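Local coordinates for putative protein (Aquifex aeolicus, PDB 1T6T) that is of unknown function but contains a Toprim domain of the RNase M5-like group, a fold found in enzymes that handle nucleic acids and bind metal ions, at residues A22-E27 with K33-F38; N42-S47 with A52-M57; I66-L71 with N99-W104; K81-L86 with F91-N96. All coordinates share one frame; numbering follows the deposited sequence.

Contact 1 of 4, residues A22-E27 with K33-F38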
# COMPACT_ATOMS: atom_id res chain seq x y z
N ALA B 22 15.83 -15.27 -7.50
CA ALA B 22 15.52 -13.89 -7.17
C ALA B 22 14.29 -13.80 -6.28
O ALA B 22 13.41 -14.65 -6.35
CB ALA B 22 15.30 -13.09 -8.44
N VAL B 23 14.23 -12.76 -5.45
CA VAL B 23 13.10 -12.55 -4.56
C VAL B 23 12.03 -11.74 -5.28
O VAL B 23 12.33 -10.82 -6.04
CB VAL B 23 13.51 -11.79 -3.28
CG1 VAL B 23 12.30 -11.62 -2.37
CG2 VAL B 23 14.60 -12.54 -2.56
N ILE B 24 10.77 -12.10 -5.04
CA ILE B 24 9.65 -11.40 -5.64
C ILE B 24 9.09 -10.41 -4.63
O ILE B 24 8.92 -10.75 -3.46
CB ILE B 24 8.53 -12.40 -6.02
CG1 ILE B 24 9.03 -13.34 -7.11
CG2 ILE B 24 7.27 -11.64 -6.45
CD1 ILE B 24 8.14 -14.55 -7.35
N LEU B 25 8.82 -9.19 -5.09
CA LEU B 25 8.25 -8.16 -4.22
C LEU B 25 6.84 -7.83 -4.67
O LEU B 25 6.60 -7.55 -5.85
CB LEU B 25 9.10 -6.89 -4.25
CG LEU B 25 10.57 -6.97 -3.84
CD1 LEU B 25 11.13 -5.55 -3.74
CD2 LEU B 25 10.71 -7.68 -2.50
N VAL B 26 5.90 -7.87 -3.73
CA VAL B 26 4.51 -7.54 -4.01
C VAL B 26 4.06 -6.55 -2.96
O VAL B 26 4.76 -6.30 -1.98
CB VAL B 26 3.58 -8.79 -3.99
CG1 VAL B 26 4.00 -9.79 -5.06
CG2 VAL B 26 3.58 -9.44 -2.60
N GLU B 27 2.88 -5.98 -3.16
CA GLU B 27 2.37 -5.00 -2.23
C GLU B 27 1.71 -5.59 -0.99
O GLU B 27 2.04 -5.22 0.13
CB GLU B 27 1.35 -4.10 -2.95
CG GLU B 27 1.41 -2.64 -2.54
CD GLU B 27 1.24 -2.43 -1.06
OE1 GLU B 27 0.15 -2.74 -0.53
OE2 GLU B 27 2.20 -1.96 -0.42
N LYS B 33 -0.17 -14.52 -0.73
CA LYS B 33 -0.96 -15.74 -0.56
C LYS B 33 -1.34 -16.34 -1.91
O LYS B 33 -1.31 -17.55 -2.10
CB LYS B 33 -2.22 -15.46 0.26
CG LYS B 33 -1.94 -15.27 1.74
CD LYS B 33 -3.21 -15.03 2.54
CE LYS B 33 -2.94 -15.16 4.04
NZ LYS B 33 -1.82 -14.29 4.49
N ALA B 34 -1.70 -15.48 -2.86
CA ALA B 34 -2.07 -15.92 -4.19
C ALA B 34 -0.91 -16.66 -4.86
O ALA B 34 -1.10 -17.69 -5.51
CB ALA B 34 -2.50 -14.73 -5.05
N LEU B 35 0.30 -16.13 -4.69
CA LEU B 35 1.48 -16.76 -5.26
C LEU B 35 1.81 -18.08 -4.57
O LEU B 35 2.27 -19.03 -5.20
CB LEU B 35 2.69 -15.82 -5.16
CG LEU B 35 2.61 -14.60 -6.09
CD1 LEU B 35 3.68 -13.58 -5.71
CD2 LEU B 35 2.76 -15.06 -7.53
N SER B 36 1.56 -18.13 -3.26
CA SER B 36 1.83 -19.32 -2.48
C SER B 36 1.03 -20.52 -2.99
O SER B 36 1.50 -21.65 -2.93
CB SER B 36 1.49 -19.06 -1.01
OG SER B 36 1.80 -20.18 -0.20
N LYS B 37 -0.16 -20.26 -3.50
CA LYS B 37 -1.01 -21.33 -4.03
C LYS B 37 -0.36 -22.05 -5.21
O LYS B 37 -0.67 -23.20 -5.49
CB LYS B 37 -2.37 -20.78 -4.44
CG LYS B 37 -3.18 -20.25 -3.27
CD LYS B 37 -4.58 -19.85 -3.69
CE LYS B 37 -5.40 -19.38 -2.50
NZ LYS B 37 -5.45 -20.42 -1.44
N PHE B 38 0.54 -21.35 -5.90
CA PHE B 38 1.24 -21.91 -7.05
C PHE B 38 2.64 -22.35 -6.64
O PHE B 38 3.51 -22.55 -7.49
CB PHE B 38 1.31 -20.88 -8.17
CG PHE B 38 -0.02 -20.55 -8.77
CD1 PHE B 38 -0.60 -21.40 -9.71
CD2 PHE B 38 -0.72 -19.41 -8.37
CE1 PHE B 38 -1.86 -21.12 -10.24
CE2 PHE B 38 -1.97 -19.12 -8.90
CZ PHE B 38 -2.55 -19.98 -9.84
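Leu35 reaches from its helix to the sheet with one methyl group, CD1, which settles against two side chains projecting from the same face of the strand. The closer approach is to Val26 CG1, 3.9 Å from Leu35 CD1; these two side chains run past each other in opposite senses. Ile24 CG2 lies 4.1 Å from Leu35 CD1, and there the side chains meet at a slant. Val26 presents its CG1 branch because that methyl stands beside the backbone N and opposite the carbonyl carbon (chi1 -62°). All three residues are buried, and no hydrogen bond crosses between 22-27 and 33-38, so the seam consists of methyl groups alone. It is narrow: only 91 Å² is buried, and the closest pair of CA atoms, those of Ile24 and Leu35, are 9.8 Å apart, a separation bridged by side chains. The outward side of the helix is polar and solvent-exposed. Lys33 and Lys37 extend into solvent, while Ser36 OG, on a partly exposed residue, is hydrogen-bonded to Lys41 NZ. Within the beta-alpha-beta unit formed by strand 23-26, helix 29-36 and strand 43-45, Leu35 also rests on Val43 of the second strand and on Ile112, while Leu25 points away to the opposite face of the sheet, where it meets Leu86 of helix 73-88.

Contact 2 of 4, residues N42-S47 with A52-M57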
# COMPACT_ATOMS: atom_id res chain seq x y z
N ASN B 42 9.14 -17.54 -2.32
CA ASN B 42 10.17 -16.52 -2.10
C ASN B 42 9.60 -15.16 -2.46
O ASN B 42 9.99 -14.54 -3.45
CB ASN B 42 11.41 -16.86 -2.94
CG ASN B 42 12.61 -16.01 -2.59
OD1 ASN B 42 12.68 -15.43 -1.50
ND2 ASN B 42 13.58 -15.94 -3.50
N VAL B 43 8.69 -14.69 -1.61
CA VAL B 43 8.00 -13.43 -1.83
C VAL B 43 7.98 -12.55 -0.59
O VAL B 43 7.83 -13.05 0.53
CB VAL B 43 6.52 -13.70 -2.24
CG1 VAL B 43 5.80 -12.38 -2.54
CG2 VAL B 43 6.47 -14.62 -3.44
N ILE B 44 8.14 -11.25 -0.78
CA ILE B 44 8.10 -10.30 0.32
C ILE B 44 6.97 -9.32 0.03
O ILE B 44 6.89 -8.77 -1.07
CB ILE B 44 9.40 -9.48 0.46
CG1 ILE B 44 10.56 -10.38 0.88
CG2 ILE B 44 9.20 -8.36 1.50
CD1 ILE B 44 11.88 -9.66 0.99
N ASP B 45 6.09 -9.12 1.00
CA ASP B 45 5.00 -8.17 0.83
C ASP B 45 5.42 -6.86 1.49
O ASP B 45 5.88 -6.85 2.64
CB ASP B 45 3.69 -8.72 1.42
CG ASP B 45 3.83 -9.19 2.86
OD1 ASP B 45 4.87 -9.76 3.23
OD2 ASP B 45 2.86 -9.00 3.63
N LEU B 46 5.27 -5.76 0.76
CA LEU B 46 5.69 -4.44 1.22
C LEU B 46 4.83 -3.76 2.29
O LEU B 46 5.36 -3.09 3.18
CB LEU B 46 5.82 -3.51 0.01
CG LEU B 46 6.53 -2.17 0.18
CD1 LEU B 46 8.00 -2.40 0.55
CD2 LEU B 46 6.44 -1.39 -1.13
N SER B 47 3.51 -3.91 2.22
CA SER B 47 2.66 -3.26 3.21
C SER B 47 3.06 -3.65 4.62
O SER B 47 3.26 -4.83 4.92
CB SER B 47 1.19 -3.62 2.97
OG SER B 47 0.35 -2.92 3.88
N ALA B 52 13.12 0.67 3.34
CA ALA B 52 14.46 0.27 3.78
C ALA B 52 14.47 -1.12 4.42
O ALA B 52 15.51 -1.78 4.45
CB ALA B 52 15.04 1.30 4.75
N ASP B 53 13.33 -1.55 4.96
CA ASP B 53 13.26 -2.88 5.58
C ASP B 53 13.51 -3.95 4.52
O ASP B 53 14.13 -4.98 4.80
CB ASP B 53 11.89 -3.13 6.23
CG ASP B 53 11.67 -2.31 7.49
OD1 ASP B 53 12.66 -1.87 8.12
OD2 ASP B 53 10.50 -2.11 7.88
N VAL B 54 13.01 -3.72 3.31
CA VAL B 54 13.19 -4.68 2.22
C VAL B 54 14.68 -4.75 1.86
O VAL B 54 15.23 -5.83 1.65
CB VAL B 54 12.39 -4.25 0.97
CG1 VAL B 54 12.68 -5.19 -0.20
CG2 VAL B 54 10.90 -4.27 1.30
N VAL B 55 15.32 -3.59 1.80
CA VAL B 55 16.74 -3.53 1.49
C VAL B 55 17.54 -4.32 2.53
O VAL B 55 18.38 -5.16 2.19
CB VAL B 55 17.25 -2.07 1.49
CG1 VAL B 55 18.76 -2.04 1.28
CG2 VAL B 55 16.54 -1.28 0.40
N ASP B 56 17.26 -4.06 3.80
CA ASP B 56 17.96 -4.74 4.88
C ASP B 56 17.75 -6.25 4.88
O ASP B 56 18.66 -7.02 5.22
CB ASP B 56 17.56 -4.16 6.24
CG ASP B 56 17.98 -2.70 6.38
OD1 ASP B 56 18.93 -2.28 5.69
OD2 ASP B 56 17.36 -1.98 7.20
N MSE B 57 16.55 -6.68 4.49
CA MSE B 57 16.21 -8.11 4.43
C MSE B 57 16.96 -8.83 3.32
O MSE B 57 17.29 -10.01 3.45
CB MSE B 57 14.71 -8.28 4.18
CG MSE B 57 13.82 -7.93 5.34
SE MSE B 57 11.96 -7.93 4.76
CE MSE B 57 11.64 -9.83 4.73
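Ile44 and Met57, a selenomethionine in this crystal, extend toward each other until their ends meet, with Ile44 CD1 3.8 Å from Met57 CE. The selenium takes part as well, Met57 SE lying 4.1 Å from Ile44 CD1. A bend at the last torsion of Met57 (chi3 78°) turns its terminal methyl in along the isoleucine, so that CE also comes 4.0 Å from Ile44 CG1. A second apolar pair is tighter: Leu46 CD1 approaches Val54 CG2 to 3.5 Å, the two side chains crossing at about a right angle. Leu46 has CG opposite its backbone N (chi1 -167°), which brings the end of the side chain closer to the helix than its CB direction suggests. Between these pairs Ile44 CG2 lies 4.4 Å from Val54 CG2, a slacker contact that makes one patch of the two. Ile44, Leu46 and Val54 are buried, whereas Met57 covers the patch from its exposed margin.

Polar groups lie around the patch, and no hydrogen bond joins 42-47 to 52-57. Asp45 OD1 forms a salt bridge with Lys49, and Asp53 OD2 accepts from Arg50 N. The dimer draws on the same region, since Asp53 OD1 pairs with Arg50 of the second subunit and Ser47 OG is hydrogen-bonded to Tyr51 OH of that subunit. A helix returning over an edge strand, before the chain passes beyond strand 23-26 to strand 64-67, is the crossover expected of the parallel alpha/beta Toprim fold.

Contact 3 of 4, residues I66-L71 with N99-W104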
# COMPACT_ATOMS: atom_id res chain seq x y z
N ILE B 66 12.57 -9.39 -8.28
CA ILE B 66 11.53 -9.36 -9.29
C ILE B 66 10.40 -8.47 -8.75
O ILE B 66 9.80 -8.78 -7.72
CB ILE B 66 10.98 -10.77 -9.56
CG1 ILE B 66 12.09 -11.65 -10.18
CG2 ILE B 66 9.77 -10.69 -10.48
CD1 ILE B 66 11.72 -13.12 -10.27
N LEU B 67 10.13 -7.37 -9.43
CA LEU B 67 9.06 -6.46 -9.00
C LEU B 67 7.73 -6.92 -9.57
O LEU B 67 7.59 -7.08 -10.78
CB LEU B 67 9.35 -5.03 -9.45
CG LEU B 67 10.64 -4.40 -8.93
CD1 LEU B 67 10.71 -2.96 -9.40
CD2 LEU B 67 10.68 -4.47 -7.41
N LEU B 68 6.76 -7.16 -8.69
CA LEU B 68 5.44 -7.61 -9.13
C LEU B 68 4.31 -6.82 -8.49
O LEU B 68 3.46 -7.39 -7.82
CB LEU B 68 5.22 -9.09 -8.82
CG LEU B 68 5.48 -10.13 -9.90
CD1 LEU B 68 4.83 -11.44 -9.47
CD2 LEU B 68 4.91 -9.68 -11.24
N PHE B 69 4.31 -5.51 -8.69
CA PHE B 69 3.25 -4.68 -8.14
C PHE B 69 2.12 -4.60 -9.15
O PHE B 69 2.33 -4.83 -10.35
CB PHE B 69 3.80 -3.30 -7.82
CG PHE B 69 4.86 -3.32 -6.77
CD1 PHE B 69 4.52 -3.59 -5.44
CD2 PHE B 69 6.20 -3.15 -7.10
CE1 PHE B 69 5.51 -3.69 -4.47
CE2 PHE B 69 7.19 -3.25 -6.13
CZ PHE B 69 6.84 -3.52 -4.81
N ASP B 70 0.91 -4.31 -8.68
CA ASP B 70 -0.24 -4.23 -9.57
C ASP B 70 -0.02 -3.23 -10.69
O ASP B 70 0.82 -2.34 -10.59
CB ASP B 70 -1.50 -3.87 -8.77
CG ASP B 70 -1.83 -4.91 -7.72
OD1 ASP B 70 -1.39 -6.07 -7.86
OD2 ASP B 70 -2.55 -4.57 -6.75
N LEU B 71 -0.78 -3.39 -11.77
CA LEU B 71 -0.65 -2.54 -12.93
C LEU B 71 -1.53 -1.30 -12.91
O LEU B 71 -1.76 -0.68 -13.95
CB LEU B 71 -0.92 -3.35 -14.20
CG LEU B 71 0.09 -4.46 -14.50
CD1 LEU B 71 -0.33 -5.23 -15.74
CD2 LEU B 71 1.47 -3.86 -14.69
N ASN B 99 6.10 -6.61 -16.74
CA ASN B 99 5.85 -6.05 -18.06
C ASN B 99 5.13 -7.02 -18.98
O ASN B 99 4.36 -6.60 -19.85
CB ASN B 99 7.15 -5.59 -18.72
CG ASN B 99 7.72 -4.35 -18.08
OD1 ASN B 99 7.01 -3.59 -17.42
ND2 ASN B 99 9.02 -4.13 -18.27
N PHE B 100 5.37 -8.31 -18.80
CA PHE B 100 4.71 -9.31 -19.63
C PHE B 100 3.20 -9.31 -19.41
O PHE B 100 2.42 -9.49 -20.35
CB PHE B 100 5.28 -10.70 -19.34
CG PHE B 100 5.21 -11.63 -20.52
CD1 PHE B 100 6.17 -11.56 -21.53
CD2 PHE B 100 4.18 -12.56 -20.63
CE1 PHE B 100 6.09 -12.40 -22.64
CE2 PHE B 100 4.09 -13.40 -21.75
CZ PHE B 100 5.05 -13.31 -22.75
N LEU B 101 2.78 -9.10 -18.16
CA LEU B 101 1.36 -9.08 -17.83
C LEU B 101 0.61 -7.93 -18.49
O LEU B 101 -0.62 -7.98 -18.62
CB LEU B 101 1.17 -9.00 -16.31
CG LEU B 101 1.70 -10.16 -15.46
CD1 LEU B 101 1.42 -9.89 -13.98
CD2 LEU B 101 1.03 -11.46 -15.89
N LYS B 102 1.33 -6.90 -18.90
CA LYS B 102 0.71 -5.74 -19.53
C LYS B 102 -0.02 -6.09 -20.83
O LYS B 102 -0.87 -5.33 -21.29
CB LYS B 102 1.75 -4.66 -19.79
CG LYS B 102 2.35 -4.07 -18.52
CD LYS B 102 3.44 -3.06 -18.83
CE LYS B 102 3.96 -2.42 -17.56
NZ LYS B 102 5.06 -1.45 -17.85
N LYS B 103 0.31 -7.24 -21.41
CA LYS B 103 -0.32 -7.66 -22.66
C LYS B 103 -1.59 -8.46 -22.42
O LYS B 103 -2.35 -8.72 -23.36
CB LYS B 103 0.66 -8.49 -23.50
CG LYS B 103 0.97 -9.87 -22.92
CD LYS B 103 1.98 -10.62 -23.77
CE LYS B 103 3.34 -9.93 -23.76
NZ LYS B 103 4.31 -10.59 -24.67
N TRP B 104 -1.84 -8.86 -21.18
CA TRP B 104 -3.03 -9.63 -20.86
C TRP B 104 -4.02 -8.85 -20.02
O TRP B 104 -3.72 -7.77 -19.52
CB TRP B 104 -2.65 -10.93 -20.14
CG TRP B 104 -1.78 -11.84 -20.96
CD1 TRP B 104 -1.82 -12.01 -22.31
CD2 TRP B 104 -0.76 -12.72 -20.47
NE1 TRP B 104 -0.88 -12.93 -22.70
CE2 TRP B 104 -0.22 -13.39 -21.60
CE3 TRP B 104 -0.25 -13.01 -19.20
CZ2 TRP B 104 0.81 -14.33 -21.48
CZ3 TRP B 104 0.78 -13.94 -19.09
CH2 TRP B 104 1.29 -14.59 -20.23
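Leu71 rests its two methyl groups on Leu101 and Lys102. Its CD2 lies 3.9 Å from Lys102 CG and 4.1 Å from Lys102 CE, so the leucine slants across the aliphatic part of the lysine, whose chain is extended beyond CG. Its CD1 turns to the backbone between the two residues, 3.9 Å from Lys102 N, and also meets Leu101 CB at 4.1 Å. Replacing this leucine by an alanine is likely to open a gap beside Leu101 and leave the Lys102 methylenes without their apolar cover. Deeper in the protein Leu68 CD2 and Leu101 CD1 come only to 4.4 Å, a loose contact between buried side chains that both also touch Trp11 of helix 8-18.

The chain after strand 64-67 is, in Toprim domains, where conserved aspartates stand at the carboxyl edge of the parallel sheet, and Asp70 fits that position. Here its carboxylate accepts from Ile109 N and from His108 ND1, while Arg98 donates to the carbonyl oxygens of Phe69 and Asp70.

Among polar contacts within 99-104, Lys102 NZ donates to Asn99 OD1 at 2.9 Å, approaching from above the amide carbonyl plane, 40° out of it. This ties down the far end of the chain on which Leu71 lies. A type I turn from Leu101 to Trp104 follows. Apart from these, the CE of Lys103 sits over the centre of the Phe100 ring, 3.7 Å above its plane.

Contact 4 of 4, residues K81-L86 with F91-N96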
# COMPACT_ATOMS: atom_id res chain seq x y z
N LYS B 81 9.07 3.64 -7.28
CA LYS B 81 9.77 3.96 -6.04
C LYS B 81 10.75 2.85 -5.65
O LYS B 81 11.91 3.11 -5.35
CB LYS B 81 8.75 4.15 -4.91
CG LYS B 81 9.35 4.37 -3.53
CD LYS B 81 10.10 5.68 -3.47
CE LYS B 81 10.41 6.07 -2.04
NZ LYS B 81 11.03 7.42 -1.97
N MSE B 82 10.27 1.61 -5.67
CA MSE B 82 11.12 0.49 -5.30
C MSE B 82 12.19 0.22 -6.35
O MSE B 82 13.30 -0.19 -6.02
CB MSE B 82 10.27 -0.76 -5.05
CG MSE B 82 9.30 -0.61 -3.89
SE MSE B 82 10.21 -0.15 -2.24
CE MSE B 82 11.52 -1.59 -2.28
N LYS B 83 11.88 0.46 -7.62
CA LYS B 83 12.86 0.26 -8.67
C LYS B 83 14.05 1.19 -8.42
O LYS B 83 15.21 0.77 -8.44
CB LYS B 83 12.25 0.57 -10.04
CG LYS B 83 13.20 0.42 -11.20
CD LYS B 83 12.51 0.79 -12.50
CE LYS B 83 13.45 0.71 -13.68
NZ LYS B 83 12.73 1.01 -14.95
N GLU B 84 13.75 2.46 -8.17
CA GLU B 84 14.78 3.45 -7.90
C GLU B 84 15.57 3.12 -6.63
O GLU B 84 16.80 3.17 -6.63
CB GLU B 84 14.15 4.85 -7.79
CG GLU B 84 15.12 5.99 -7.49
CD GLU B 84 16.31 6.03 -8.44
OE1 GLU B 84 16.13 5.76 -9.66
OE2 GLU B 84 17.42 6.37 -7.98
N LEU B 85 14.86 2.77 -5.56
CA LEU B 85 15.52 2.45 -4.31
C LEU B 85 16.43 1.23 -4.42
O LEU B 85 17.61 1.29 -4.05
CB LEU B 85 14.49 2.19 -3.20
CG LEU B 85 15.10 1.75 -1.86
CD1 LEU B 85 16.08 2.81 -1.35
CD2 LEU B 85 14.00 1.51 -0.84
N LEU B 86 15.90 0.13 -4.93
CA LEU B 86 16.70 -1.08 -5.05
C LEU B 86 17.90 -0.89 -5.96
O LEU B 86 19.00 -1.33 -5.63
CB LEU B 86 15.82 -2.25 -5.53
CG LEU B 86 14.78 -2.70 -4.49
CD1 LEU B 86 13.80 -3.66 -5.12
CD2 LEU B 86 15.48 -3.35 -3.30
N PHE B 91 21.06 -3.50 -6.13
CA PHE B 91 20.31 -4.69 -6.54
C PHE B 91 19.97 -4.66 -8.02
O PHE B 91 19.83 -3.59 -8.61
CB PHE B 91 19.01 -4.80 -5.75
CG PHE B 91 19.20 -5.04 -4.28
CD1 PHE B 91 19.44 -6.33 -3.81
CD2 PHE B 91 19.17 -3.99 -3.38
CE1 PHE B 91 19.64 -6.56 -2.45
CE2 PHE B 91 19.37 -4.21 -2.02
CZ PHE B 91 19.61 -5.50 -1.55
N LEU B 92 19.85 -5.85 -8.61
CA LEU B 92 19.46 -5.97 -10.01
C LEU B 92 17.94 -6.07 -9.96
O LEU B 92 17.39 -6.91 -9.25
CB LEU B 92 20.06 -7.24 -10.62
CG LEU B 92 21.59 -7.22 -10.74
CD1 LEU B 92 22.09 -8.57 -11.24
CD2 LEU B 92 22.01 -6.10 -11.67
N VAL B 93 17.26 -5.21 -10.71
CA VAL B 93 15.80 -5.19 -10.73
C VAL B 93 15.23 -5.83 -11.99
O VAL B 93 15.56 -5.43 -13.10
CB VAL B 93 15.29 -3.73 -10.60
CG1 VAL B 93 13.77 -3.69 -10.69
CG2 VAL B 93 15.77 -3.13 -9.28
N ASP B 94 14.35 -6.81 -11.81
CA ASP B 94 13.73 -7.51 -12.93
C ASP B 94 12.28 -7.07 -13.08
O ASP B 94 11.46 -7.30 -12.19
CB ASP B 94 13.78 -9.02 -12.69
CG ASP B 94 13.28 -9.82 -13.88
OD1 ASP B 94 12.63 -9.24 -14.77
OD2 ASP B 94 13.54 -11.04 -13.92
N GLU B 95 11.96 -6.43 -14.20
CA GLU B 95 10.60 -5.97 -14.47
C GLU B 95 9.97 -6.78 -15.60
O GLU B 95 8.83 -6.54 -15.97
CB GLU B 95 10.59 -4.49 -14.87
CG GLU B 95 10.87 -3.52 -13.75
CD GLU B 95 10.74 -2.08 -14.20
OE1 GLU B 95 11.64 -1.58 -14.91
OE2 GLU B 95 9.72 -1.44 -13.86
N ASN B 96 10.72 -7.73 -16.14
CA ASN B 96 10.22 -8.54 -17.24
C ASN B 96 8.91 -9.27 -16.96
O ASN B 96 8.04 -9.33 -17.82
CB ASN B 96 11.27 -9.56 -17.69
CG ASN B 96 12.52 -8.90 -18.24
OD1 ASN B 96 12.44 -7.90 -18.96
ND2 ASN B 96 13.68 -9.45 -17.91
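Lys83 and Glu95 form a salt bridge, with Lys83 NZ 2.8 Å from Glu95 OE1. The ammonium group comes to the syn side of that oxygen, 28° out of the carboxylate plane, while Glu95 OE2 is taken by Asn79 ND2; with both oxygens engaged, the carboxylate is fixed in its rotation. Lys83 spans the distance as a fully extended chain, its CG opposite the backbone N (chi1 178°). A methionine in place of Lys83 would probably leave Glu95 OE1 without its charged mate and the carboxylate held from one side.

At the other end of the contact Phe91 N donates to Leu86 O at 3.0 Å, a fairly straight bond of 157° that ties the residue just before strand 92-94 to helix 73-88. Asp94 OD1 accepts from Asn96 N at 2.8 Å, capping the start of helix 96-101. Leu86 O also lies at the edge of the Phe91 ring, near its plane. Between the polar ends the packing is apolar: Leu86 CD2 touches Phe91 CD2 at 3.7 Å, and Val93 CG2 lies 3.9 Å from Leu86 CB. The contact closes the beta-alpha-beta unit of strand 64-67, helix 73-88 and edge strand 92-94; Leu86 and Val93 both reach Leu67 of the neighbouring strand 64-67, and Phe91 touches Leu58 of helix 51-58.

How the contacts relate
All four contacts hang on one parallel sheet, in the order 43-45, 23-26, 64-67, 92-94. Contacts 1 and 2, with centres about 12 Å apart, are joined by probable backbone hydrogen bonds, including Ile24 O to Ile44 N (2.8 Å). Contacts 1 and 3 are joined likewise, from Ile66 N to Val23 O (2.7 Å), and a probable hydrogen bond from Leu67 N to Asp94 O links contact 3 to contact 4, within its chain span. Contact 1 lies on one face; contacts 2 and 4 meet on the other, where Leu46 packs on Met82. Glu27 and Asp70, at positions consistent with the acidic Toprim site, have Glu27 OE1 and Asp70 OD2 7.0 Å apart.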